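Local coordinates for protein UDP-galactopyranose mutase (PDB 3HDQ) that probably interconverts UDP-galactopyranose and UDP-galactofuranose, using a bound FAD cofactor, at residues A[109-115]-A[292-298]. Numbering follows the deposited sequence.
Sequences HRVLASV and TGTVNYP. With GDU (galactose-uridine-5'-diphosphate), chain K.
Parallel β-strand pairing joins 111-115 to 294-296 inside the mixed sheet, between strands 118-122 and 305-308. The strand axes approach to 4.6 Å at -30°, and residues 111-115 and 294-296 are extended. Val111 pairs with Thr294, Leu112 with Val295 and Ala113 with Asn296, at CA-CA distances of 5.0, 4.9 and 4.6 Å. Three hydrogen bonds fix this register: Leu112 N to Thr294 O (3.1 Å), Asn296 N to Leu112 O (2.8 Å) and Ser114 N to Asn296 O (2.9 Å). Before the strands, Gly293 turns to a helical phi/psi of -56/-44, and one water accepts from Arg110 N (3.2 Å) and Gly293 N (2.8 Å). Val111, Ala113, Thr294 and Asn296 share one face. On the substrate side, His109 (chi1 t), whose ND1 is hydrogen-bonded to Tyr107, forms a hydrogen bond between NE2 and GDU O6' (3.2 Å); Thr294 OG1, also hydrogen-bonded to Ser307, makes a weak one with O6' (3.3 Å). Asn296 ND2 (chi1 m) donates to uracil O4 at 3.1 Å, so this face, with His109 just before it, contacts the galactose and uracil ends of the UDP-galactose pocket.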
# COMPACT_ATOMS: atom_id res chain seq x y z
N HIS A 109 7.18 -14.53 -20.27
CA HIS A 109 5.74 -14.77 -20.34
C HIS A 109 5.39 -15.63 -21.55
O HIS A 109 5.96 -15.48 -22.62
CB HIS A 109 5.04 -13.40 -20.44
CG HIS A 109 3.54 -13.43 -20.32
ND1 HIS A 109 2.88 -13.96 -19.23
CD2 HIS A 109 2.58 -12.91 -21.12
CE1 HIS A 109 1.58 -13.79 -19.38
NE2 HIS A 109 1.37 -13.15 -20.52
N ARG A 110 4.44 -16.55 -21.37
CA ARG A 110 3.98 -17.39 -22.47
C ARG A 110 2.46 -17.41 -22.48
O ARG A 110 1.81 -17.57 -21.45
CB ARG A 110 4.54 -18.81 -22.35
CG ARG A 110 6.03 -18.87 -22.65
CD ARG A 110 6.58 -20.25 -22.39
NE ARG A 110 7.90 -20.44 -22.99
CZ ARG A 110 9.05 -20.26 -22.37
NH1 ARG A 110 9.08 -19.85 -21.11
NH2 ARG A 110 10.19 -20.47 -23.01
N VAL A 111 1.91 -17.24 -23.68
CA VAL A 111 0.47 -17.16 -23.86
C VAL A 111 -0.01 -18.30 -24.76
O VAL A 111 0.65 -18.64 -25.75
CB VAL A 111 0.08 -15.81 -24.47
CG1 VAL A 111 -1.45 -15.70 -24.62
CG2 VAL A 111 0.68 -14.65 -23.65
N LEU A 112 -1.14 -18.88 -24.40
CA LEU A 112 -1.77 -19.89 -25.23
C LEU A 112 -3.11 -19.37 -25.73
O LEU A 112 -3.85 -18.73 -24.99
CB LEU A 112 -1.97 -21.18 -24.43
CG LEU A 112 -1.04 -22.39 -24.57
CD1 LEU A 112 0.34 -22.05 -25.07
CD2 LEU A 112 -0.95 -23.13 -23.23
N ALA A 113 -3.41 -19.62 -27.00
CA ALA A 113 -4.70 -19.21 -27.55
C ALA A 113 -5.63 -20.41 -27.65
O ALA A 113 -5.22 -21.48 -28.11
CB ALA A 113 -4.53 -18.55 -28.91
N SER A 114 -6.87 -20.24 -27.21
CA SER A 114 -7.87 -21.29 -27.29
C SER A 114 -8.56 -21.25 -28.65
O SER A 114 -9.35 -20.35 -28.95
CB SER A 114 -8.88 -21.14 -26.16
OG SER A 114 -9.89 -22.12 -26.26
N VAL A 115 -8.24 -22.23 -29.48
CA VAL A 115 -8.71 -22.27 -30.86
C VAL A 115 -8.99 -23.72 -31.20
O VAL A 115 -8.16 -24.59 -30.95
CB VAL A 115 -7.62 -21.74 -31.81
CG1 VAL A 115 -7.89 -22.16 -33.25
CG2 VAL A 115 -7.51 -20.22 -31.70
N THR A 292 -0.41 -21.71 -18.34
CA THR A 292 0.57 -20.62 -18.49
C THR A 292 0.03 -19.36 -17.85
O THR A 292 -1.08 -19.36 -17.33
CB THR A 292 0.85 -20.19 -19.95
OG1 THR A 292 -0.38 -20.24 -20.70
CG2 THR A 292 1.88 -21.04 -20.61
N GLY A 293 0.80 -18.27 -17.96
CA GLY A 293 0.39 -16.98 -17.42
C GLY A 293 -0.94 -16.47 -17.93
O GLY A 293 -1.77 -15.99 -17.15
N THR A 294 -1.17 -16.59 -19.24
CA THR A 294 -2.38 -16.07 -19.85
C THR A 294 -2.90 -17.00 -20.94
O THR A 294 -2.13 -17.48 -21.78
CB THR A 294 -2.13 -14.67 -20.46
OG1 THR A 294 -1.71 -13.76 -19.43
CG2 THR A 294 -3.39 -14.12 -21.12
N VAL A 295 -4.21 -17.25 -20.93
CA VAL A 295 -4.88 -17.93 -22.02
C VAL A 295 -5.77 -16.93 -22.76
O VAL A 295 -6.63 -16.31 -22.13
CB VAL A 295 -5.78 -19.09 -21.52
CG1 VAL A 295 -6.55 -19.68 -22.69
CG2 VAL A 295 -4.98 -20.15 -20.82
N ASN A 296 -5.56 -16.78 -24.07
CA ASN A 296 -6.40 -15.90 -24.90
C ASN A 296 -7.61 -16.63 -25.48
O ASN A 296 -7.54 -17.83 -25.74
CB ASN A 296 -5.61 -15.26 -26.05
CG ASN A 296 -4.66 -14.16 -25.58
OD1 ASN A 296 -4.61 -13.83 -24.40
ND2 ASN A 296 -3.89 -13.61 -26.52
N TYR A 297 -8.70 -15.90 -25.69
CA TYR A 297 -9.92 -16.49 -26.25
C TYR A 297 -10.43 -15.72 -27.46
O TYR A 297 -11.33 -14.91 -27.35
CB TYR A 297 -11.02 -16.56 -25.19
CG TYR A 297 -10.74 -17.60 -24.12
CD1 TYR A 297 -10.14 -17.24 -22.92
CD2 TYR A 297 -11.06 -18.94 -24.33
CE1 TYR A 297 -9.88 -18.20 -21.95
CE2 TYR A 297 -10.80 -19.90 -23.35
CZ TYR A 297 -10.22 -19.52 -22.17
OH TYR A 297 -9.95 -20.46 -21.20
N PRO A 298 -9.85 -15.98 -28.64
CA PRO A 298 -10.18 -15.19 -29.82
C PRO A 298 -11.61 -15.42 -30.30
O PRO A 298 -12.16 -14.54 -30.96
CB PRO A 298 -9.21 -15.71 -30.89
CG PRO A 298 -8.22 -16.54 -30.18
CD PRO A 298 -8.89 -17.05 -28.95
N1 GDU K . -4.30 -9.98 -31.02
C2 GDU K . -5.05 -10.93 -31.35
N3 GDU K . -5.24 -12.13 -31.01
C4 GDU K . -4.43 -12.51 -30.00
C5 GDU K . -3.47 -11.52 -29.47
C6 GDU K . -3.45 -10.28 -30.00
O2 GDU K . -5.94 -10.55 -32.39
O4 GDU K . -4.51 -13.64 -29.53
C1D GDU K . -4.34 -8.67 -31.60
C2D GDU K . -5.42 -7.68 -31.10
O2D GDU K . -5.77 -6.71 -32.08
C3D GDU K . -4.71 -7.07 -29.91
C4D GDU K . -3.35 -6.81 -30.56
O4D GDU K . -3.12 -7.92 -31.43
O3D GDU K . -5.36 -5.88 -29.47
C5D GDU K . -2.22 -6.41 -29.63
O5D GDU K . -2.04 -7.55 -28.78
PA GDU K . -1.55 -7.42 -27.26
O1A GDU K . -1.18 -8.78 -26.79
O2A GDU K . -0.36 -6.56 -27.25
O3A GDU K . -2.73 -6.91 -26.34
PB GDU K . -2.48 -6.12 -24.99
O1B GDU K . -3.87 -5.86 -24.55
O2B GDU K . -1.81 -4.80 -25.10
O3B GDU K . -1.80 -7.00 -23.84
C1' GDU K . -1.11 -6.67 -22.61
C2' GDU K . 0.37 -6.37 -22.93
C3' GDU K . 0.85 -7.54 -23.82
C4' GDU K . 0.89 -8.82 -22.94
C5' GDU K . -0.50 -9.00 -22.27
C6' GDU K . -0.51 -10.07 -21.14
O2' GDU K . 0.53 -5.07 -23.53
O3' GDU K . 2.14 -7.20 -24.38
O4' GDU K . 1.94 -8.65 -21.96
O5' GDU K . -1.20 -7.83 -21.75
O6' GDU K . -1.03 -11.35 -21.59
O HOH W 1 3.50 -17.79 -18.60